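Local coordinates for quinone reductase (PDB 4GI5), which binds FAD and probably acts as an NAD(P)H dehydrogenase that passes electrons to quinones, at residues L61-Y70 with A129-V138; P86-F94 with Y139-V147. One frame throughout, in Å; residues are numbered along the deposited sequence.

Contact 1: L61-Y70 with A129-V138; sequences LYAMRWKAGY and AIMKGWIDRV
The indole of Trp-66 is held between two side chains of helix 129-138: NH1 of Arg-137 stands over one face, 3.2 Å from CZ2, and CD1 of Trp-134 covers the opposite face. In this flavodoxin-like fold the loop leaving edge strand 55-60 thus runs across the helix that follows the middle strand, 115-121. The two indoles meet obliquely, their planes 47° apart, and CD2 of Leu-61 wedges in beside them, 3.6 Å from CD1 of Trp-134. With CG anti to the backbone nitrogen (chi1 -180°), Trp-66 carries its pyrrole edge down to the helix backbone at Gly-133. Toward the helix start, CD1 of Ile-130 sits over the centre of the Tyr-62 ring as a CH-pi contact, 3.9 Å from the centroid, while its CG2 branch reaches CE2 of the same ring. Gly-133 allows the closest backbone approach, with Ala-68 O 3.2 Å from its CA. Arg-137 bends at chi3 (67°), which lays a face of its guanidinium against Lys-67 CB.

One layer further out, Lys-67 NZ and Arg-137 NH2 both form salt bridges with Asp-74 OD1, so one carboxylate oxygen gathers the two cations. A buried salt bridge joins Lys-132 NZ to Asp-136 OD1, and Lys-132 also donates to Trp-123 O and Met-127 O of the second subunit. Asp-136, part of the FAD pocket, accepts from Ala-129 N of that subunit through OD2. Water ties the two segments together twice: one molecule links Tyr-62 OH to Ile-130 N, and another donates to Ala-68 O and Asp-136 OD2, both at 2.7 Å, while accepting from Tyr-70 N.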
loop_
_atom_site.group_PDB
_atom_site.type_symbol
_atom_site.label_atom_id
_atom_site.label_comp_id
_atom_site.label_asym_id
_atom_site.label_seq_id
_atom_site.Cartn_x
_atom_site.Cartn_y
_atom_site.Cartn_z
ATOM N N LEU B 61 8.393 -2.151 15.007
ATOM C CA LEU B 61 9.054 -1.126 14.197
ATOM C C LEU B 61 9.172 0.267 14.791
ATOM O O LEU B 61 10.262 0.861 14.709
ATOM C CB LEU B 61 8.364 -1.030 12.818
ATOM C CG LEU B 61 8.327 -2.362 12.080
ATOM C CD1 LEU B 61 7.528 -2.213 10.752
ATOM C CD2 LEU B 61 9.681 -2.987 11.801
ATOM N N TYR B 62 8.129 0.726 15.454
ATOM C CA TYR B 62 8.181 2.016 16.118
ATOM C C TYR B 62 9.227 1.958 17.316
ATOM O O TYR B 62 10.007 2.935 17.451
ATOM C CB TYR B 62 6.855 2.482 16.578
ATOM C CG TYR B 62 6.043 3.144 15.486
ATOM C CD1 TYR B 62 6.237 4.496 15.156
ATOM C CD2 TYR B 62 5.068 2.442 14.784
ATOM C CE1 TYR B 62 5.416 5.116 14.169
ATOM C CE2 TYR B 62 4.310 3.012 13.804
ATOM C CZ TYR B 62 4.446 4.337 13.547
ATOM O OH TYR B 62 3.582 4.996 12.658
ATOM N N ALA B 63 9.211 0.865 18.040
ATOM C CA ALA B 63 10.128 0.758 19.257
ATOM C C ALA B 63 11.546 0.754 18.758
ATOM O O ALA B 63 12.450 1.336 19.403
ATOM C CB ALA B 63 9.765 -0.472 20.052
HETATM N N MSE B 64 11.825 0.179 17.580
HETATM C CA MSE B 64 13.174 0.070 17.010
HETATM C C MSE B 64 13.570 1.372 16.248
HETATM O O MSE B 64 14.620 1.443 15.710
HETATM C CB MSE B 64 13.236 -1.105 15.999
HETATM C CG MSE B 64 13.023 -2.414 16.644
HETATM SE SE MSE B 64 12.552 -3.625 15.010
HETATM C CE MSE B 64 14.137 -3.996 15.699
ATOM N N ARG B 65 12.674 2.339 16.139
ATOM C CA ARG B 65 12.833 3.595 15.366
ATOM C C ARG B 65 13.261 3.217 13.923
ATOM O O ARG B 65 14.212 3.670 13.347
ATOM C CB ARG B 65 13.853 4.546 15.997
ATOM C CG ARG B 65 13.519 4.814 17.481
ATOM C CD ARG B 65 14.659 5.573 18.172
ATOM N NE ARG B 65 14.571 6.956 17.731
ATOM C CZ ARG B 65 15.415 7.600 16.903
ATOM N NH1 ARG B 65 16.505 7.014 16.378
ATOM N NH2 ARG B 65 15.154 8.869 16.588
ATOM N N TRP B 66 12.516 2.298 13.380
ATOM C CA TRP B 66 12.840 1.690 12.077
ATOM C C TRP B 66 12.883 2.787 10.993
ATOM O O TRP B 66 11.934 3.563 10.855
ATOM C CB TRP B 66 11.715 0.689 11.738
ATOM C CG TRP B 66 11.977 0.006 10.393
ATOM C CD1 TRP B 66 11.318 0.275 9.184
ATOM C CD2 TRP B 66 12.968 -0.960 10.096
ATOM N NE1 TRP B 66 11.878 -0.462 8.204
ATOM C CE2 TRP B 66 12.927 -1.199 8.705
ATOM C CE3 TRP B 66 13.956 -1.618 10.859
ATOM C CZ2 TRP B 66 13.750 -2.127 8.071
ATOM C CZ3 TRP B 66 14.772 -2.575 10.199
ATOM C CH2 TRP B 66 14.707 -2.793 8.848
ATOM N N LYS B 67 13.933 2.795 10.172
ATOM C CA LYS B 67 14.035 3.713 9.094
ATOM C C LYS B 67 13.140 3.321 7.910
ATOM O O LYS B 67 13.312 2.214 7.393
ATOM C CB LYS B 67 15.493 3.761 8.570
ATOM C CG LYS B 67 15.761 4.649 7.366
ATOM C CD LYS B 67 17.237 4.712 6.913
ATOM C CE LYS B 67 17.387 5.266 5.471
ATOM N NZ LYS B 67 18.766 5.051 5.135
ATOM N N ALA B 68 12.207 4.184 7.559
ATOM C CA ALA B 68 11.235 3.760 6.504
ATOM C C ALA B 68 11.606 4.014 5.047
ATOM O O ALA B 68 11.147 3.268 4.193
ATOM C CB ALA B 68 9.903 4.472 6.770
ATOM N N GLY B 69 12.391 5.034 4.732
ATOM C CA GLY B 69 12.659 5.484 3.397
ATOM C C GLY B 69 13.876 4.841 2.821
ATOM O O GLY B 69 14.992 5.198 3.235
ATOM N N TYR B 70 13.738 3.908 1.916
ATOM C CA TYR B 70 14.898 3.249 1.286
ATOM C C TYR B 70 15.704 4.326 0.527
ATOM O O TYR B 70 15.144 5.101 -0.293
ATOM C CB TYR B 70 14.390 2.177 0.311
ATOM C CG TYR B 70 15.399 1.506 -0.510
ATOM C CD1 TYR B 70 16.615 1.208 -0.026
ATOM C CD2 TYR B 70 15.101 1.055 -1.777
ATOM C CE1 TYR B 70 17.567 0.522 -0.781
ATOM C CE2 TYR B 70 16.050 0.437 -2.590
ATOM C CZ TYR B 70 17.339 0.202 -2.077
ATOM O OH TYR B 70 18.293 -0.444 -2.805
ATOM N N ALA B 129 2.922 3.366 6.818
ATOM C CA ALA B 129 4.186 3.629 6.167
ATOM C C ALA B 129 5.397 2.929 6.743
ATOM O O ALA B 129 6.283 2.486 6.009
ATOM C CB ALA B 129 4.428 5.106 6.046
ATOM N N ILE B 130 5.521 2.874 8.062
ATOM C CA ILE B 130 6.716 2.316 8.643
ATOM C C ILE B 130 6.871 0.812 8.293
ATOM O O ILE B 130 7.990 0.331 8.071
ATOM C CB ILE B 130 6.771 2.545 10.195
ATOM C CG1 ILE B 130 8.168 2.303 10.718
ATOM C CG2 ILE B 130 5.803 1.705 10.924
ATOM C CD1 ILE B 130 8.306 2.807 12.185
HETATM N N MSE B 131 5.734 0.141 8.179
HETATM C CA MSE B 131 5.693 -1.294 7.781
HETATM C C MSE B 131 6.006 -1.421 6.284
HETATM O O MSE B 131 6.743 -2.326 5.863
HETATM C CB MSE B 131 4.409 -2.122 8.120
HETATM C CG MSE B 131 4.676 -3.744 8.076
HETATM SE SE MSE B 131 2.884 -4.299 8.403
HETATM C CE MSE B 131 3.597 -4.749 10.270
ATOM N N LYS B 132 5.423 -0.570 5.465
ATOM C CA LYS B 132 5.775 -0.555 4.047
ATOM C C LYS B 132 7.269 -0.298 3.887
ATOM O O LYS B 132 7.916 -0.866 3.003
ATOM C CB LYS B 132 5.041 0.547 3.337
ATOM C CG LYS B 132 5.282 0.644 1.809
ATOM C CD LYS B 132 4.808 -0.669 1.182
ATOM C CE LYS B 132 5.101 -0.799 -0.246
ATOM N NZ LYS B 132 6.016 -0.047 -1.075
ATOM N N GLY B 133 7.862 0.497 4.756
ATOM C CA GLY B 133 9.303 0.713 4.686
ATOM C C GLY B 133 10.161 -0.470 5.100
ATOM O O GLY B 133 11.250 -0.620 4.567
ATOM N N TRP B 134 9.662 -1.297 5.996
ATOM C CA TRP B 134 10.224 -2.588 6.248
ATOM C C TRP B 134 10.247 -3.471 5.005
ATOM O O TRP B 134 11.304 -3.991 4.621
ATOM C CB TRP B 134 9.581 -3.218 7.416
ATOM C CG TRP B 134 10.099 -4.515 7.874
ATOM C CD1 TRP B 134 11.028 -4.696 8.957
ATOM C CD2 TRP B 134 9.841 -5.818 7.379
ATOM N NE1 TRP B 134 11.253 -6.060 9.148
ATOM C CE2 TRP B 134 10.619 -6.754 8.170
ATOM C CE3 TRP B 134 9.062 -6.325 6.315
ATOM C CZ2 TRP B 134 10.587 -8.120 7.924
ATOM C CZ3 TRP B 134 9.032 -7.717 6.090
ATOM C CH2 TRP B 134 9.777 -8.580 6.934
ATOM N N ILE B 135 9.114 -3.543 4.306
ATOM C CA ILE B 135 9.070 -4.260 3.040
ATOM C C ILE B 135 10.092 -3.694 2.100
ATOM O O ILE B 135 10.927 -4.429 1.504
ATOM C CB ILE B 135 7.662 -4.273 2.427
ATOM C CG1 ILE B 135 6.713 -5.007 3.343
ATOM C CG2 ILE B 135 7.689 -4.807 0.993
ATOM C CD1 ILE B 135 6.820 -6.520 3.248
ATOM N N ASP B 136 10.056 -2.386 1.844
ATOM C CA ASP B 136 10.883 -1.799 0.804
ATOM C C ASP B 136 12.367 -2.034 1.065
ATOM O O ASP B 136 13.097 -2.259 0.125
ATOM C CB ASP B 136 10.714 -0.280 0.772
ATOM C CG ASP B 136 9.348 0.210 0.191
ATOM O OD1 ASP B 136 8.575 -0.598 -0.320
ATOM O OD2 ASP B 136 9.043 1.413 0.513
ATOM N N ARG B 137 12.760 -1.949 2.312
ATOM C CA ARG B 137 14.178 -2.044 2.684
ATOM C C ARG B 137 14.673 -3.457 2.934
ATOM O O ARG B 137 15.845 -3.755 2.638
ATOM C CB ARG B 137 14.490 -1.110 3.822
ATOM C CG ARG B 137 14.319 0.334 3.474
ATOM C CD ARG B 137 14.467 1.374 4.616
ATOM N NE ARG B 137 15.901 1.335 5.052
ATOM C CZ ARG B 137 16.329 0.841 6.221
ATOM N NH1 ARG B 137 15.522 0.342 7.178
ATOM N NH2 ARG B 137 17.686 0.740 6.388
ATOM N N VAL B 138 13.849 -4.320 3.471
ATOM C CA VAL B 138 14.289 -5.681 3.814
ATOM C C VAL B 138 14.241 -6.595 2.577
ATOM O O VAL B 138 15.022 -7.519 2.434
ATOM C CB VAL B 138 13.446 -6.248 4.931
ATOM C CG1 VAL B 138 13.687 -7.702 5.259
ATOM C CG2 VAL B 138 13.650 -5.401 6.178
HETATM O O HOH W 1 3.796 4.263 9.933
HETATM O O HOH W 2 11.024 2.937 1.522
#

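Contact 2: P86-F94 with Y139-V147; sequences PTLDSKQAF and YAWGFAYGV. With FAD (flavin-adenine dinucleotide), chain C.
Pro-86 and Tyr-145 converge on the same flavin methyl: Pro-86 CB lies 3.4 Å from C8M of FAD, and the Tyr-145 hydroxyl approaches that carbon to 3.6 Å. A water in the plane of the Tyr-145 ring bonds to its OH and, weakly, to Pro-86 O. Next along the helix, Thr-87 rests CB against CZ3 of Trp-141 at 3.8 Å and turns CG2 toward both the Tyr-145 hydroxyl and the ribityl O3'. Ser-90 makes the direct polar link: Trp-141 N donates to its OG over 3.0 Å, nearly straight at 161°, with OG swung anti to the backbone nitrogen to receive it.

Helix 86-96 of the flavodoxin-like fold is here lined by the loop that leaves helix 129-138, and the two together wall the dimethylbenzene end of an FAD that is also hydrogen-bonded by the second subunit, among others through Tyr-182 OH and Asp-220 OD1.

Lys-91 runs extended alongside Trp-141 and lays its methylenes over the indole, CB 3.7 Å from the centroid of the five-membered ring; Gly-146 CA covers the opposite face. A water donates to both Lys-91 O and Trp-141 O. One turn on from Ser-90, Phe-94 presents a face to Gly-142 and Phe-143, with Phe-143 CB 4.1 Å from the ring centroid in a CH-pi contact. The two phenyl planes are inclined at 42°, and CE2 of Phe-94 touches Gly-142 O at 3.4 Å.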
loop_
_atom_site.group_PDB
_atom_site.type_symbol
_atom_site.label_atom_id
_atom_site.label_comp_id
_atom_site.label_asym_id
_atom_site.label_seq_id
_atom_site.Cartn_x
_atom_site.Cartn_y
_atom_site.Cartn_z
ATOM N N PRO B 86 17.827 2.214 -7.046
ATOM C CA PRO B 86 17.223 1.294 -6.054
ATOM C C PRO B 86 17.388 -0.185 -6.327
ATOM O O PRO B 86 17.636 -0.947 -5.412
ATOM C CB PRO B 86 15.718 1.717 -6.108
ATOM C CG PRO B 86 15.726 3.154 -6.465
ATOM C CD PRO B 86 16.924 3.297 -7.413
ATOM N N THR B 87 17.262 -0.552 -7.556
ATOM C CA THR B 87 17.392 -1.951 -7.896
ATOM C C THR B 87 18.859 -2.476 -7.845
ATOM O O THR B 87 19.205 -3.354 -7.100
ATOM C CB THR B 87 16.791 -2.266 -9.251
ATOM O OG1 THR B 87 17.313 -1.404 -10.276
ATOM C CG2 THR B 87 15.240 -2.113 -9.298
ATOM N N LEU B 88 19.681 -1.979 -8.741
ATOM C CA LEU B 88 21.004 -2.569 -8.925
ATOM C C LEU B 88 21.877 -2.352 -7.734
ATOM O O LEU B 88 22.826 -3.160 -7.521
ATOM C CB LEU B 88 21.693 -1.991 -10.185
ATOM C CG LEU B 88 20.960 -2.402 -11.484
ATOM C CD1 LEU B 88 21.857 -2.050 -12.707
ATOM C CD2 LEU B 88 20.641 -3.859 -11.578
ATOM N N ASP B 89 21.700 -1.300 -6.987
ATOM C CA ASP B 89 22.492 -1.053 -5.804
ATOM C C ASP B 89 22.155 -2.019 -4.688
ATOM O O ASP B 89 23.035 -2.517 -3.967
ATOM C CB ASP B 89 22.620 0.402 -5.382
ATOM C CG ASP B 89 23.530 1.140 -6.362
ATOM O OD1 ASP B 89 23.039 1.564 -7.354
ATOM O OD2 ASP B 89 24.735 1.268 -6.100
ATOM N N SER B 90 20.904 -2.432 -4.616
ATOM C CA SER B 90 20.522 -3.570 -3.751
ATOM C C SER B 90 21.143 -4.856 -4.200
ATOM O O SER B 90 21.622 -5.630 -3.361
ATOM C CB SER B 90 18.963 -3.696 -3.679
ATOM O OG SER B 90 18.656 -4.815 -2.821
ATOM N N LYS B 91 21.092 -5.133 -5.479
ATOM C CA LYS B 91 21.620 -6.392 -6.033
ATOM C C LYS B 91 23.120 -6.518 -5.564
ATOM O O LYS B 91 23.541 -7.565 -5.020
ATOM C CB LYS B 91 21.616 -6.354 -7.506
ATOM C CG LYS B 91 22.266 -7.574 -8.144
ATOM C CD LYS B 91 22.168 -7.587 -9.664
ATOM C CE LYS B 91 22.995 -8.806 -10.160
ATOM N NZ LYS B 91 22.852 -8.683 -11.601
ATOM N N GLN B 92 23.849 -5.445 -5.723
ATOM C CA GLN B 92 25.278 -5.445 -5.267
ATOM C C GLN B 92 25.423 -5.505 -3.749
ATOM O O GLN B 92 26.222 -6.319 -3.259
ATOM C CB GLN B 92 26.051 -4.264 -5.854
ATOM C CG GLN B 92 27.517 -4.391 -5.406
ATOM C CD GLN B 92 28.362 -3.232 -5.833
ATOM O OE1 GLN B 92 28.200 -2.053 -5.388
ATOM N NE2 GLN B 92 29.260 -3.544 -6.737
ATOM N N ALA B 93 24.651 -4.723 -2.987
ATOM C CA ALA B 93 24.751 -4.733 -1.535
ATOM C C ALA B 93 24.460 -6.067 -0.937
ATOM O O ALA B 93 25.160 -6.536 0.010
ATOM C CB ALA B 93 23.863 -3.716 -0.914
ATOM N N PHE B 94 23.436 -6.730 -1.450
ATOM C CA PHE B 94 23.054 -8.023 -0.927
ATOM C C PHE B 94 24.162 -9.072 -1.307
ATOM O O PHE B 94 24.524 -9.891 -0.454
ATOM C CB PHE B 94 21.718 -8.511 -1.487
ATOM C CG PHE B 94 21.281 -9.827 -0.921
ATOM C CD1 PHE B 94 20.652 -9.861 0.296
ATOM C CD2 PHE B 94 21.519 -10.987 -1.558
ATOM C CE1 PHE B 94 20.296 -11.022 0.896
ATOM C CE2 PHE B 94 21.103 -12.215 -0.998
ATOM C CZ PHE B 94 20.562 -12.215 0.256
ATOM N N TYR B 139 13.268 -6.345 1.661
ATOM C CA TYR B 139 13.037 -7.253 0.550
ATOM C C TYR B 139 14.011 -6.944 -0.566
ATOM O O TYR B 139 13.671 -6.387 -1.611
ATOM C CB TYR B 139 11.563 -7.117 0.052
ATOM C CG TYR B 139 10.583 -7.990 0.705
ATOM C CD1 TYR B 139 10.786 -8.541 1.972
ATOM C CD2 TYR B 139 9.322 -8.216 0.093
ATOM C CE1 TYR B 139 9.892 -9.361 2.598
ATOM C CE2 TYR B 139 8.396 -9.041 0.710
ATOM C CZ TYR B 139 8.660 -9.696 1.915
ATOM O OH TYR B 139 7.668 -10.478 2.410
ATOM N N ALA B 140 15.269 -7.263 -0.348
ATOM C CA ALA B 140 16.331 -6.935 -1.307
ATOM C C ALA B 140 16.368 -7.777 -2.618
ATOM O O ALA B 140 15.877 -8.899 -2.675
ATOM C CB ALA B 140 17.701 -7.121 -0.554
ATOM N N TRP B 141 17.091 -7.228 -3.560
ATOM C CA TRP B 141 17.394 -7.882 -4.810
ATOM C C TRP B 141 18.348 -9.036 -4.570
ATOM O O TRP B 141 19.445 -8.771 -4.062
ATOM C CB TRP B 141 17.937 -6.927 -5.825
ATOM C CG TRP B 141 18.196 -7.600 -7.186
ATOM C CD1 TRP B 141 18.958 -8.797 -7.447
ATOM C CD2 TRP B 141 17.758 -7.170 -8.455
ATOM N NE1 TRP B 141 18.945 -9.088 -8.771
ATOM C CE2 TRP B 141 18.271 -8.096 -9.422
ATOM C CE3 TRP B 141 17.029 -6.107 -8.867
ATOM C CZ2 TRP B 141 18.030 -7.975 -10.765
ATOM C CZ3 TRP B 141 16.770 -5.970 -10.212
ATOM C CH2 TRP B 141 17.270 -6.905 -11.154
ATOM N N GLY B 142 17.944 -10.254 -4.786
ATOM C CA GLY B 142 18.731 -11.450 -4.421
ATOM C C GLY B 142 18.110 -12.142 -3.249
ATOM O O GLY B 142 18.522 -13.271 -2.933
ATOM N N PHE B 143 17.128 -11.483 -2.543
ATOM C CA PHE B 143 16.548 -11.998 -1.308
ATOM C C PHE B 143 15.045 -12.254 -1.576
ATOM O O PHE B 143 14.572 -13.378 -1.651
ATOM C CB PHE B 143 16.764 -11.025 -0.158
ATOM C CG PHE B 143 16.281 -11.541 1.170
ATOM C CD1 PHE B 143 16.909 -12.627 1.770
ATOM C CD2 PHE B 143 15.238 -10.941 1.835
ATOM C CE1 PHE B 143 16.512 -13.078 2.979
ATOM C CE2 PHE B 143 14.879 -11.364 3.094
ATOM C CZ PHE B 143 15.496 -12.483 3.637
ATOM N N ALA B 144 14.292 -11.183 -1.804
ATOM C CA ALA B 144 12.860 -11.288 -2.119
ATOM C C ALA B 144 12.439 -11.178 -3.559
ATOM O O ALA B 144 11.312 -11.567 -3.947
ATOM C CB ALA B 144 12.088 -10.242 -1.302
ATOM N N TYR B 145 13.261 -10.562 -4.373
ATOM C CA TYR B 145 13.078 -10.468 -5.799
ATOM C C TYR B 145 14.391 -10.513 -6.526
ATOM O O TYR B 145 15.446 -10.483 -5.906
ATOM C CB TYR B 145 12.255 -9.250 -6.178
ATOM C CG TYR B 145 13.016 -7.920 -6.146
ATOM C CD1 TYR B 145 13.442 -7.368 -4.994
ATOM C CD2 TYR B 145 13.180 -7.221 -7.318
ATOM C CE1 TYR B 145 14.148 -6.168 -4.955
ATOM C CE2 TYR B 145 13.854 -6.018 -7.327
ATOM C CZ TYR B 145 14.355 -5.511 -6.131
ATOM O OH TYR B 145 15.018 -4.280 -6.182
ATOM N N GLY B 146 14.307 -10.605 -7.853
ATOM C CA GLY B 146 15.551 -10.679 -8.619
ATOM C C GLY B 146 16.232 -12.049 -8.594
ATOM O O GLY B 146 17.390 -12.161 -9.025
ATOM N N VAL B 147 15.587 -13.074 -8.075
ATOM C CA VAL B 147 16.211 -14.358 -7.883
ATOM C C VAL B 147 15.740 -15.224 -9.086
ATOM O O VAL B 147 14.567 -15.180 -9.373
ATOM C CB VAL B 147 15.747 -14.976 -6.560
ATOM C CG1 VAL B 147 16.265 -16.407 -6.368
ATOM C CG2 VAL B 147 16.251 -14.078 -5.406
HETATM P PA FAD C . 16.189 4.148 -12.477
HETATM O O1A FAD C . 16.681 5.432 -12.018
HETATM O O2A FAD C . 16.649 2.863 -11.862
HETATM O O5B FAD C . 16.416 4.121 -14.066
HETATM C C5B FAD C . 15.855 3.086 -14.855
HETATM C C4B FAD C . 16.453 3.099 -16.214
HETATM O O4B FAD C . 16.037 4.271 -16.893
HETATM C C3B FAD C . 17.977 3.101 -16.099
HETATM O O3B FAD C . 18.336 2.105 -17.070
HETATM C C2B FAD C . 18.297 4.488 -16.570
HETATM O O2B FAD C . 19.605 4.560 -17.158
HETATM C C1B FAD C . 17.186 4.836 -17.527
HETATM N N9A FAD C . 17.097 6.318 -17.654
HETATM C C8A FAD C . 17.176 7.356 -16.686
HETATM N N7A FAD C . 17.062 8.572 -17.218
HETATM C C5A FAD C . 17.002 8.272 -18.501
HETATM C C6A FAD C . 17.007 9.201 -19.641
HETATM N N6A FAD C . 17.036 10.506 -19.233
HETATM N N1A FAD C . 16.945 8.719 -20.910
HETATM C C2A FAD C . 16.989 7.432 -21.096
HETATM N N3A FAD C . 16.956 6.559 -20.011
HETATM C C4A FAD C . 16.922 6.930 -18.784
HETATM N N1 FAD C . 8.094 -3.054 -10.440
HETATM C C2 FAD C . 6.891 -3.583 -10.578
HETATM O O2 FAD C . 6.374 -3.667 -11.704
HETATM N N3 FAD C . 6.108 -3.891 -9.505
HETATM C C4 FAD C . 6.657 -3.938 -8.271
HETATM O O4 FAD C . 5.942 -4.258 -7.287
HETATM C C4X FAD C . 7.960 -3.453 -8.042
HETATM N N5 FAD C . 8.524 -3.531 -6.765
HETATM C C5X FAD C . 9.765 -2.882 -6.572
HETATM C C6 FAD C . 10.266 -2.743 -5.254
HETATM C C7 FAD C . 11.515 -2.142 -5.073
HETATM C C7M FAD C . 11.999 -1.940 -3.679
HETATM C C8 FAD C . 12.261 -1.697 -6.219
HETATM C C8M FAD C . 13.589 -0.969 -6.047
HETATM C C9 FAD C . 11.785 -1.796 -7.517
HETATM C C9A FAD C . 10.519 -2.416 -7.697
HETATM N N10 FAD C . 9.950 -2.494 -9.000
HETATM C C10 FAD C . 8.676 -3.022 -9.216
HETATM C "C1'" FAD C . 10.606 -1.881 -10.135
HETATM C "C2'" FAD C . 10.422 -0.364 -10.060
HETATM O "O2'" FAD C . 9.059 0.064 -10.280
HETATM C "C3'" FAD C . 11.340 0.260 -11.128
HETATM O "O3'" FAD C . 12.676 0.006 -10.650
HETATM C "C4'" FAD C . 11.182 1.798 -11.185
HETATM O "O4'" FAD C . 9.906 2.103 -11.773
HETATM C "C5'" FAD C . 12.298 2.451 -12.046
HETATM O "O5'" FAD C . 12.219 3.870 -11.931
HETATM P P FAD C . 13.539 4.606 -11.307
HETATM O O1P FAD C . 13.259 6.119 -11.373
HETATM O O2P FAD C . 13.961 4.033 -10.024
HETATM O O3P FAD C . 14.534 4.138 -12.474
HETATM O O HOH W 3 15.698 -3.220 -3.933
HETATM O O HOH W 4 21.905 -9.662 -4.923
#

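From the N terminus the chain leaves edge strand 55-60 into 61-70, then enters helix 86-96 with 86-94. After helix 101-112 and middle strand 115-121 it returns as helix 129-138, closing contact 1, and runs straight on into 139-147, closing contact 2. The two closures therefore cross rather than nest, and their centres lie about 17 Å apart. Tyr-70 OH reaches Pro-86 O at 2.7 Å, a probable hydrogen bond between the two first segments, while Val-138 O packs on CD2 of Phe-143. Together the contacts tie the edge-strand loop and helix 86-96 to one helix-loop unit, and both touch the second subunit.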